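Local coordinates for protein UDP-N-Acetylenolpyruvylglucosamine Reductase (Thermus caldophilus, PDB 2GQT) that reduces the enolpyruvyl group of UDP-N-acetylenolpyruvylglucosamine with bound FAD and probably NADPH, making UDP-N-acetylmuramate for the bacterial cell wall, at residues E2-L11 against P22-E33; M124-E132 against Y142-G150. All coordinates share one frame; numbering follows the deposited sequence.

Interaction 1: E2-L11 against P22-E33; sequences EFMRVERVLL and PAELWTVETREE
L25 N donates to E7 O at 2.8 Å, and E7 N returns a bond to L25 O, closing one hydrogen-bonded pair of an antiparallel hairpin. V9 and A23 form the next such ring. Where the strands begin to part, water 2 bridges R5 N and T27 O, and water 1 joins F3 N to the carboxylate of E33. V6 sits opposite W26 in a non-hydrogen-bonded pair. With CG1 anti to the backbone N (chi1 -178°), its other methyl, CG2, lies over the indole face, 3.6 Å from the six-membered ring centroid, a CH-pi contact; valine's methyls work separately, CG1 meeting E24 CG at 3.6 Å. The ring is held from within its own strand, W26 NE1 donating to E24 OE1 at 2.8 Å. M4 SD approaches the ring edge, 5.1 Å from the same centroid, as a Met-aromatic contact, and lies 3.5 Å from V28 CG2. On the other face of the sheet, L11 CD1 rests 3.7 Å from A23 CB, a small residue that lets the leucine close in. Strand 5-10 edges a mixed four-stranded sheet, while strand 22-28 pairs on its far side with strand 61-65; R36 and A37 of helix 31-37 pack against M4.

Interaction 2: M124-E132 against Y142-G150; sequences MADALEAVE and YCPEELGFG
At the open end of the beta hairpin made by strands 128-135 and 138-142, V131 and Y142 form an antiparallel hydrogen-bonded pair. V131 N donates to Y142 O at 2.8 Å and Y142 N answers to V131 O at the same length. The carbonyl of Y142 also receives a CA-H...O contact from A130 CA, so one oxygen serves two neighbouring residues. Beyond this pair the chain leaves the sheet through a short 3-10 turn, begun by P144. Proline suits this place because its ring already restrains the backbone there and it has no backbone N-H, so none is left to satisfy at the start of the turn. Its CG lies 3.5 Å from L128 O and its CD 3.5 Å from E129 O, so the ring leans on the backbone of the opposing segment. C143 N donates to E146 OE2 at 2.8 Å, the carboxylate folding back across the turn. L147 is directed toward the strand, its CD1 meeting V131 CG2 at 3.8 Å.

The ring of F149, swung by a first torsion of -75° that sets CG anti to the carbonyl carbon, is sandwiched: A125 CB lies over one face, 3.9 Å from the centroid and 21° off the normal, and L147 CB covers the opposite face, each displaced toward the rim. L128 CD1 comes obliquely to within 3.8 Å of F149 CZ, the two side chains crossing at about a right angle. A methyl group is small enough for A125 to approach the ring closely. N116 bonds to both A125 N and G150 O and thereby ties the two segments together. E129 and A130 both pair with R166 of the neighbouring strand 161-171, a classic beta bulge, here at the corner where the chain turns into its hairpin.

In the fold
The two pairs of segments follow one another along the chain, their centres about 27 Å apart and their nearest atoms about 5 Å, with no contact. They belong to different sheets: the mixed four-stranded one for 2-11 with 22-33, the antiparallel one for 124-132 with 142-150. This is consistent with the two-part FAD-binding domain of its clan, in which the cofactor lies between the two subdomains. The side chain of L11 in interaction 1 is about 9 Å from FAD, and that of V131 in interaction 2 about 8 Å. In interaction 2 the A125 side chain also lies about 7 Å from that of R152, an active-site residue, and the side chain of Y142 about 5 Å from a bound calcium ion.

Interaction 1: E2-L11 against P22-E33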
loop_
_atom_site.group_PDB
_atom_site.type_symbol
_atom_site.label_atom_id
_atom_site.label_comp_id
_atom_site.label_asym_id
_atom_site.label_seq_id
_atom_site.Cartn_x
_atom_site.Cartn_y
_atom_site.Cartn_z
ATOM N N GLU A 2 23.332 -8.262 -13.138
ATOM C CA GLU A 2 24.296 -8.711 -12.104
ATOM C C GLU A 2 24.854 -7.519 -11.334
ATOM O O GLU A 2 25.744 -7.680 -10.505
ATOM C CB GLU A 2 25.442 -9.506 -12.745
ATOM C CG GLU A 2 24.985 -10.665 -13.633
ATOM C CD GLU A 2 26.140 -11.378 -14.311
ATOM O OE1 GLU A 2 27.309 -11.053 -14.009
ATOM O OE2 GLU A 2 25.883 -12.268 -15.151
ATOM N N PHE A 3 24.327 -6.327 -11.606
ATOM C CA PHE A 3 24.877 -5.100 -11.026
ATOM C C PHE A 3 23.844 -4.224 -10.349
ATOM O O PHE A 3 23.975 -2.993 -10.289
ATOM C CB PHE A 3 25.689 -4.336 -12.072
ATOM C CG PHE A 3 26.919 -5.069 -12.489
ATOM C CD1 PHE A 3 26.859 -6.025 -13.494
ATOM C CD2 PHE A 3 28.120 -4.863 -11.824
ATOM C CE1 PHE A 3 27.987 -6.742 -13.855
ATOM C CE2 PHE A 3 29.260 -5.569 -12.182
ATOM C CZ PHE A 3 29.195 -6.514 -13.197
ATOM N N MET A 4 22.836 -4.868 -9.789
ATOM C CA MET A 4 21.823 -4.100 -9.100
ATOM C C MET A 4 22.358 -3.523 -7.800
ATOM O O MET A 4 23.285 -4.068 -7.183
ATOM C CB MET A 4 20.549 -4.901 -8.869
ATOM C CG MET A 4 20.682 -6.081 -7.969
ATOM S SD MET A 4 19.131 -6.954 -8.122
ATOM C CE MET A 4 19.769 -8.610 -8.231
ATOM N N ARG A 5 21.776 -2.395 -7.427
ATOM C CA ARG A 5 22.101 -1.706 -6.199
ATOM C C ARG A 5 21.595 -2.480 -4.985
ATOM O O ARG A 5 20.406 -2.839 -4.896
ATOM C CB ARG A 5 21.479 -0.320 -6.248
ATOM C CG ARG A 5 21.888 0.608 -5.137
ATOM C CD ARG A 5 20.972 1.812 -5.118
ATOM N NE ARG A 5 21.283 2.695 -4.001
ATOM C CZ ARG A 5 22.122 3.725 -4.057
ATOM N NH1 ARG A 5 22.752 4.023 -5.183
ATOM N NH2 ARG A 5 22.326 4.460 -2.973
ATOM N N VAL A 6 22.511 -2.740 -4.058
ATOM C CA VAL A 6 22.206 -3.359 -2.774
ATOM C C VAL A 6 22.817 -2.477 -1.695
ATOM O O VAL A 6 24.018 -2.159 -1.738
ATOM C CB VAL A 6 22.795 -4.794 -2.663
ATOM C CG1 VAL A 6 22.429 -5.438 -1.336
ATOM C CG2 VAL A 6 22.315 -5.665 -3.813
ATOM N N GLU A 7 21.994 -2.059 -0.740
ATOM C CA GLU A 7 22.476 -1.202 0.329
ATOM C C GLU A 7 21.704 -1.371 1.627
ATOM O O GLU A 7 20.507 -1.682 1.628
ATOM C CB GLU A 7 22.549 0.275 -0.110
ATOM C CG GLU A 7 21.324 1.121 0.106
ATOM C CD GLU A 7 21.639 2.616 0.068
ATOM O OE1 GLU A 7 20.760 3.396 -0.344
ATOM O OE2 GLU A 7 22.756 3.018 0.463
ATOM N N ARG A 8 22.420 -1.155 2.725
ATOM C CA ARG A 8 21.852 -1.153 4.064
ATOM C C ARG A 8 21.094 0.136 4.283
ATOM O O ARG A 8 21.651 1.220 4.117
ATOM C CB ARG A 8 22.973 -1.230 5.104
ATOM C CG ARG A 8 23.917 -2.417 4.965
ATOM C CD ARG A 8 23.239 -3.726 5.308
ATOM N NE ARG A 8 22.729 -3.747 6.679
ATOM C CZ ARG A 8 22.087 -4.774 7.229
ATOM N NH1 ARG A 8 21.874 -5.879 6.527
ATOM N NH2 ARG A 8 21.659 -4.697 8.485
ATOM N N VAL A 9 19.821 0.026 4.658
ATOM C CA VAL A 9 18.991 1.202 4.918
ATOM C C VAL A 9 18.273 1.047 6.255
ATOM O O VAL A 9 18.300 -0.022 6.857
ATOM C CB VAL A 9 17.951 1.443 3.784
ATOM C CG1 VAL A 9 18.641 1.549 2.433
ATOM C CG2 VAL A 9 16.880 0.340 3.764
ATOM N N LEU A 10 17.640 2.122 6.713
ATOM C CA LEU A 10 16.674 2.044 7.805
ATOM C C LEU A 10 15.287 2.165 7.186
ATOM O O LEU A 10 15.009 3.129 6.469
ATOM C CB LEU A 10 16.902 3.167 8.815
ATOM C CG LEU A 10 18.224 3.105 9.595
ATOM C CD1 LEU A 10 18.405 4.356 10.435
ATOM C CD2 LEU A 10 18.305 1.849 10.465
ATOM N N LEU A 11 14.415 1.196 7.456
ATOM C CA LEU A 11 13.095 1.193 6.822
ATOM C C LEU A 11 12.179 2.337 7.271
ATOM O O LEU A 11 11.177 2.619 6.606
ATOM C CB LEU A 11 12.422 -0.181 6.918
ATOM C CG LEU A 11 13.038 -1.265 6.018
ATOM C CD1 LEU A 11 12.437 -2.643 6.284
ATOM C CD2 LEU A 11 12.930 -0.919 4.530
ATOM N N PRO A 22 16.839 -1.657 10.538
ATOM C CA PRO A 22 17.733 -1.974 9.416
ATOM C C PRO A 22 17.243 -3.073 8.480
ATOM O O PRO A 22 16.600 -4.030 8.911
ATOM C CB PRO A 22 19.029 -2.437 10.104
ATOM C CG PRO A 22 18.921 -1.991 11.503
ATOM C CD PRO A 22 17.467 -1.966 11.835
ATOM N N ALA A 23 17.557 -2.912 7.197
ATOM C CA ALA A 23 17.282 -3.922 6.187
ATOM C C ALA A 23 18.248 -3.770 5.022
ATOM O O ALA A 23 18.776 -2.675 4.772
ATOM C CB ALA A 23 15.841 -3.825 5.692
ATOM N N GLU A 24 18.470 -4.877 4.323
ATOM C CA GLU A 24 19.282 -4.891 3.118
ATOM C C GLU A 24 18.360 -4.732 1.919
ATOM O O GLU A 24 17.592 -5.638 1.594
ATOM C CB GLU A 24 20.064 -6.196 3.029
ATOM C CG GLU A 24 21.009 -6.280 1.851
ATOM C CD GLU A 24 21.771 -7.590 1.831
ATOM O OE1 GLU A 24 21.338 -8.523 1.132
ATOM O OE2 GLU A 24 22.787 -7.697 2.542
ATOM N N LEU A 25 18.452 -3.575 1.271
ATOM C CA LEU A 25 17.561 -3.223 0.176
ATOM C C LEU A 25 18.190 -3.535 -1.175
ATOM O O LEU A 25 19.252 -3.017 -1.501
ATOM C CB LEU A 25 17.184 -1.742 0.263
ATOM C CG LEU A 25 16.117 -1.204 -0.690
ATOM C CD1 LEU A 25 14.756 -1.812 -0.378
ATOM C CD2 LEU A 25 16.066 0.303 -0.567
ATOM N N TRP A 26 17.499 -4.351 -1.965
ATOM C CA TRP A 26 17.882 -4.688 -3.331
ATOM C C TRP A 26 16.970 -3.948 -4.305
ATOM O O TRP A 26 15.771 -4.214 -4.346
ATOM C CB TRP A 26 17.713 -6.196 -3.541
ATOM C CG TRP A 26 18.712 -7.025 -2.809
ATOM C CD1 TRP A 26 18.908 -7.083 -1.463
ATOM C CD2 TRP A 26 19.659 -7.925 -3.393
ATOM N NE1 TRP A 26 19.937 -7.954 -1.169
ATOM C CE2 TRP A 26 20.410 -8.487 -2.338
ATOM C CE3 TRP A 26 19.948 -8.309 -4.706
ATOM C CZ2 TRP A 26 21.435 -9.411 -2.558
ATOM C CZ3 TRP A 26 20.971 -9.228 -4.925
ATOM C CH2 TRP A 26 21.697 -9.769 -3.857
ATOM N N THR A 27 17.524 -3.016 -5.078
ATOM C CA THR A 27 16.741 -2.275 -6.064
ATOM C C THR A 27 16.947 -2.924 -7.426
ATOM O O THR A 27 18.054 -2.908 -7.972
ATOM C CB THR A 27 17.110 -0.774 -6.073
ATOM O OG1 THR A 27 16.930 -0.244 -4.757
ATOM C CG2 THR A 27 16.221 -0.006 -7.033
ATOM N N VAL A 28 15.877 -3.524 -7.938
ATOM C CA VAL A 28 15.885 -4.349 -9.147
ATOM C C VAL A 28 15.354 -3.546 -10.330
ATOM O O VAL A 28 14.289 -2.948 -10.228
ATOM C CB VAL A 28 14.981 -5.608 -8.932
ATOM C CG1 VAL A 28 14.676 -6.305 -10.251
ATOM C CG2 VAL A 28 15.635 -6.573 -7.944
ATOM N N GLU A 29 16.077 -3.555 -11.450
ATOM C CA GLU A 29 15.666 -2.806 -12.638
ATOM C C GLU A 29 15.311 -3.664 -13.848
ATOM O O GLU A 29 14.742 -3.161 -14.817
ATOM C CB GLU A 29 16.759 -1.818 -13.040
ATOM C CG GLU A 29 16.959 -0.688 -12.049
ATOM C CD GLU A 29 17.933 0.361 -12.549
ATOM O OE1 GLU A 29 18.713 0.067 -13.479
ATOM O OE2 GLU A 29 17.922 1.481 -12.003
ATOM N N THR A 30 15.648 -4.948 -13.794
ATOM C CA THR A 30 15.483 -5.837 -14.943
ATOM C C THR A 30 14.978 -7.205 -14.511
ATOM O O THR A 30 15.064 -7.577 -13.339
ATOM C CB THR A 30 16.814 -6.059 -15.706
ATOM O OG1 THR A 30 17.704 -6.830 -14.892
ATOM C CG2 THR A 30 17.477 -4.732 -16.076
ATOM N N ARG A 31 14.483 -7.971 -15.477
ATOM C CA ARG A 31 14.005 -9.320 -15.193
ATOM C C ARG A 31 15.140 -10.196 -14.662
ATOM O O ARG A 31 14.945 -10.971 -13.725
ATOM C CB ARG A 31 13.357 -9.950 -16.428
ATOM C CG ARG A 31 12.153 -9.180 -16.977
ATOM C CD ARG A 31 11.309 -10.050 -17.896
ATOM N NE ARG A 31 12.117 -11.090 -18.532
ATOM C CZ ARG A 31 11.634 -12.181 -19.118
ATOM N NH1 ARG A 31 10.327 -12.405 -19.174
ATOM N NH2 ARG A 31 12.475 -13.054 -19.649
ATOM N N GLU A 32 16.331 -10.049 -15.243
ATOM C CA GLU A 32 17.505 -10.800 -14.786
ATOM C C GLU A 32 17.941 -10.421 -13.372
ATOM O O GLU A 32 18.324 -11.284 -12.583
ATOM C CB GLU A 32 18.671 -10.673 -15.778
ATOM C CG GLU A 32 18.474 -11.458 -17.072
ATOM C CD GLU A 32 18.183 -12.931 -16.823
ATOM O OE1 GLU A 32 18.942 -13.578 -16.066
ATOM O OE2 GLU A 32 17.189 -13.441 -17.380
ATOM N N GLU A 33 17.865 -9.132 -13.048
ATOM C CA GLU A 33 18.171 -8.673 -11.700
ATOM C C GLU A 33 17.147 -9.215 -10.695
ATOM O O GLU A 33 17.515 -9.604 -9.593
ATOM C CB GLU A 33 18.260 -7.143 -11.645
ATOM C CG GLU A 33 19.547 -6.581 -12.281
ATOM C CD GLU A 33 19.582 -5.061 -12.346
ATOM O OE1 GLU A 33 20.522 -4.501 -12.955
ATOM O OE2 GLU A 33 18.672 -4.411 -11.796
HETATM O O HOH W 1 22.654 -5.816 -13.942
HETATM O O HOH W 2 19.767 -1.297 -9.226
#

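Interaction 2: M124-E132 against Y142-G150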
loop_
_atom_site.group_PDB
_atom_site.type_symbol
_atom_site.label_atom_id
_atom_site.label_comp_id
_atom_site.label_asym_id
_atom_site.label_seq_id
_atom_site.Cartn_x
_atom_site.Cartn_y
_atom_site.Cartn_z
ATOM N N MET A 124 -8.861 -2.099 -6.437
ATOM C CA MET A 124 -7.842 -2.381 -7.439
ATOM C C MET A 124 -8.254 -3.512 -8.376
ATOM O O MET A 124 -8.059 -3.408 -9.580
ATOM C CB MET A 124 -6.496 -2.676 -6.773
ATOM C CG MET A 124 -5.331 -2.776 -7.745
ATOM S SD MET A 124 -4.933 -1.183 -8.486
ATOM C CE MET A 124 -3.475 -1.619 -9.425
ATOM N N ALA A 125 -8.844 -4.575 -7.827
ATOM C CA ALA A 125 -9.272 -5.725 -8.621
ATOM C C ALA A 125 -10.206 -5.341 -9.769
ATOM O O ALA A 125 -10.124 -5.928 -10.844
ATOM C CB ALA A 125 -9.924 -6.769 -7.732
ATOM N N ASP A 126 -11.075 -4.358 -9.530
ATOM C CA ASP A 126 -12.031 -3.865 -10.533
ATOM C C ASP A 126 -11.325 -3.311 -11.763
ATOM O O ASP A 126 -11.896 -3.306 -12.851
ATOM C CB ASP A 126 -12.920 -2.741 -9.969
ATOM C CG ASP A 126 -13.756 -3.163 -8.771
ATOM O OD1 ASP A 126 -14.178 -4.339 -8.685
ATOM O OD2 ASP A 126 -14.019 -2.281 -7.919
ATOM N N ALA A 127 -10.102 -2.819 -11.573
ATOM C CA ALA A 127 -9.374 -2.095 -12.616
ATOM C C ALA A 127 -8.319 -2.935 -13.321
ATOM O O ALA A 127 -7.504 -2.404 -14.070
ATOM C CB ALA A 127 -8.732 -0.826 -12.041
ATOM N N LEU A 128 -8.341 -4.248 -13.091
ATOM C CA LEU A 128 -7.336 -5.136 -13.662
ATOM C C LEU A 128 -7.878 -5.980 -14.798
ATOM O O LEU A 128 -8.987 -6.513 -14.698
ATOM C CB LEU A 128 -6.765 -6.061 -12.577
ATOM C CG LEU A 128 -5.958 -5.392 -11.453
ATOM C CD1 LEU A 128 -5.627 -6.407 -10.376
ATOM C CD2 LEU A 128 -4.690 -4.721 -11.987
ATOM N N GLU A 129 -7.087 -6.109 -15.862
ATOM C CA GLU A 129 -7.338 -7.084 -16.932
ATOM C C GLU A 129 -6.395 -8.281 -16.864
ATOM O O GLU A 129 -6.795 -9.407 -17.177
ATOM C CB GLU A 129 -7.195 -6.436 -18.313
ATOM C CG GLU A 129 -8.369 -5.565 -18.719
ATOM C CD GLU A 129 -8.201 -4.906 -20.083
ATOM O OE1 GLU A 129 -9.210 -4.376 -20.583
ATOM O OE2 GLU A 129 -7.079 -4.897 -20.638
ATOM N N ALA A 130 -5.147 -8.038 -16.472
ATOM C CA ALA A 130 -4.141 -9.083 -16.372
ATOM C C ALA A 130 -3.079 -8.665 -15.381
ATOM O O ALA A 130 -2.850 -7.469 -15.172
ATOM C CB ALA A 130 -3.513 -9.374 -17.727
ATOM N N VAL A 131 -2.423 -9.653 -14.782
ATOM C CA VAL A 131 -1.385 -9.422 -13.787
ATOM C C VAL A 131 -0.238 -10.393 -14.038
ATOM O O VAL A 131 -0.443 -11.619 -14.052
ATOM C CB VAL A 131 -1.913 -9.639 -12.350
ATOM C CG1 VAL A 131 -0.822 -9.354 -11.323
ATOM C CG2 VAL A 131 -3.142 -8.768 -12.080
ATOM N N GLU A 132 0.964 -9.854 -14.222
ATOM C CA GLU A 132 2.163 -10.681 -14.305
ATOM C C GLU A 132 2.706 -10.863 -12.895
ATOM O O GLU A 132 2.879 -9.884 -12.159
ATOM C CB GLU A 132 3.217 -10.049 -15.210
ATOM C CG GLU A 132 4.420 -10.941 -15.447
ATOM C CD GLU A 132 5.471 -10.267 -16.296
ATOM O OE1 GLU A 132 5.617 -10.632 -17.483
ATOM O OE2 GLU A 132 6.148 -9.369 -15.774
ATOM N N TYR A 142 -1.657 -13.895 -15.087
ATOM C CA TYR A 142 -2.925 -14.272 -14.479
ATOM C C TYR A 142 -4.006 -13.260 -14.796
ATOM O O TYR A 142 -3.738 -12.075 -14.956
ATOM C CB TYR A 142 -2.772 -14.334 -12.957
ATOM C CG TYR A 142 -1.846 -15.431 -12.501
ATOM C CD1 TYR A 142 -2.314 -16.732 -12.343
ATOM C CD2 TYR A 142 -0.499 -15.176 -12.257
ATOM C CE1 TYR A 142 -1.466 -17.746 -11.939
ATOM C CE2 TYR A 142 0.361 -16.192 -11.850
ATOM C CZ TYR A 142 -0.130 -17.482 -11.696
ATOM O OH TYR A 142 0.710 -18.503 -11.297
ATOM N N CYS A 143 -5.242 -13.727 -14.856
ATOM C CA CYS A 143 -6.382 -12.829 -14.789
ATOM C C CYS A 143 -6.691 -12.544 -13.325
ATOM O O CYS A 143 -6.366 -13.358 -12.457
ATOM C CB CYS A 143 -7.594 -13.441 -15.460
ATOM S SG CYS A 143 -7.330 -13.668 -17.149
ATOM N N PRO A 144 -7.341 -11.400 -13.033
ATOM C CA PRO A 144 -7.573 -11.088 -11.617
ATOM C C PRO A 144 -8.405 -12.140 -10.881
ATOM O O PRO A 144 -8.184 -12.358 -9.690
ATOM C CB PRO A 144 -8.278 -9.724 -11.649
ATOM C CG PRO A 144 -8.779 -9.583 -13.029
ATOM C CD PRO A 144 -7.849 -10.338 -13.921
ATOM N N GLU A 145 -9.321 -12.807 -11.584
ATOM C CA GLU A 145 -10.140 -13.857 -10.968
ATOM C C GLU A 145 -9.323 -15.061 -10.474
ATOM O O GLU A 145 -9.854 -15.916 -9.753
ATOM C CB GLU A 145 -11.270 -14.296 -11.906
ATOM C CG GLU A 145 -10.804 -14.778 -13.278
ATOM C CD GLU A 145 -10.809 -13.689 -14.339
ATOM O OE1 GLU A 145 -10.563 -12.516 -13.999
ATOM O OE2 GLU A 145 -11.048 -14.015 -15.518
ATOM N N GLU A 146 -8.044 -15.129 -10.841
ATOM C CA GLU A 146 -7.152 -16.208 -10.400
ATOM C C GLU A 146 -6.377 -15.875 -9.134
ATOM O O GLU A 146 -5.643 -16.719 -8.626
ATOM C CB GLU A 146 -6.149 -16.553 -11.501
ATOM C CG GLU A 146 -6.768 -17.145 -12.735
ATOM C CD GLU A 146 -5.732 -17.428 -13.791
ATOM O OE1 GLU A 146 -5.152 -18.540 -13.760
ATOM O OE2 GLU A 146 -5.465 -16.528 -14.621
ATOM N N LEU A 147 -6.531 -14.658 -8.626
ATOM C CA LEU A 147 -5.660 -14.176 -7.559
ATOM C C LEU A 147 -6.308 -14.099 -6.185
ATOM O O LEU A 147 -5.753 -13.487 -5.273
ATOM C CB LEU A 147 -5.067 -12.819 -7.961
ATOM C CG LEU A 147 -4.215 -12.837 -9.237
ATOM C CD1 LEU A 147 -3.655 -11.455 -9.479
ATOM C CD2 LEU A 147 -3.088 -13.858 -9.135
ATOM N N GLY A 148 -7.470 -14.728 -6.034
ATOM C CA GLY A 148 -8.111 -14.831 -4.732
ATOM C C GLY A 148 -8.382 -13.501 -4.059
ATOM O O GLY A 148 -8.163 -13.356 -2.852
ATOM N N PHE A 149 -8.882 -12.539 -4.828
ATOM C CA PHE A 149 -9.177 -11.230 -4.266
ATOM C C PHE A 149 -10.345 -11.275 -3.295
ATOM O O PHE A 149 -11.328 -11.990 -3.512
ATOM C CB PHE A 149 -9.475 -10.214 -5.361
ATOM C CG PHE A 149 -8.260 -9.754 -6.107
ATOM C CD1 PHE A 149 -7.215 -9.106 -5.444
ATOM C CD2 PHE A 149 -8.166 -9.948 -7.478
ATOM C CE1 PHE A 149 -6.096 -8.664 -6.142
ATOM C CE2 PHE A 149 -7.041 -9.505 -8.182
ATOM C CZ PHE A 149 -6.004 -8.860 -7.508
ATOM N N GLY A 150 -10.209 -10.517 -2.215
ATOM C CA GLY A 150 -11.282 -10.278 -1.260
ATOM C C GLY A 150 -11.135 -8.844 -0.795
ATOM O O GLY A 150 -10.342 -8.076 -1.353
#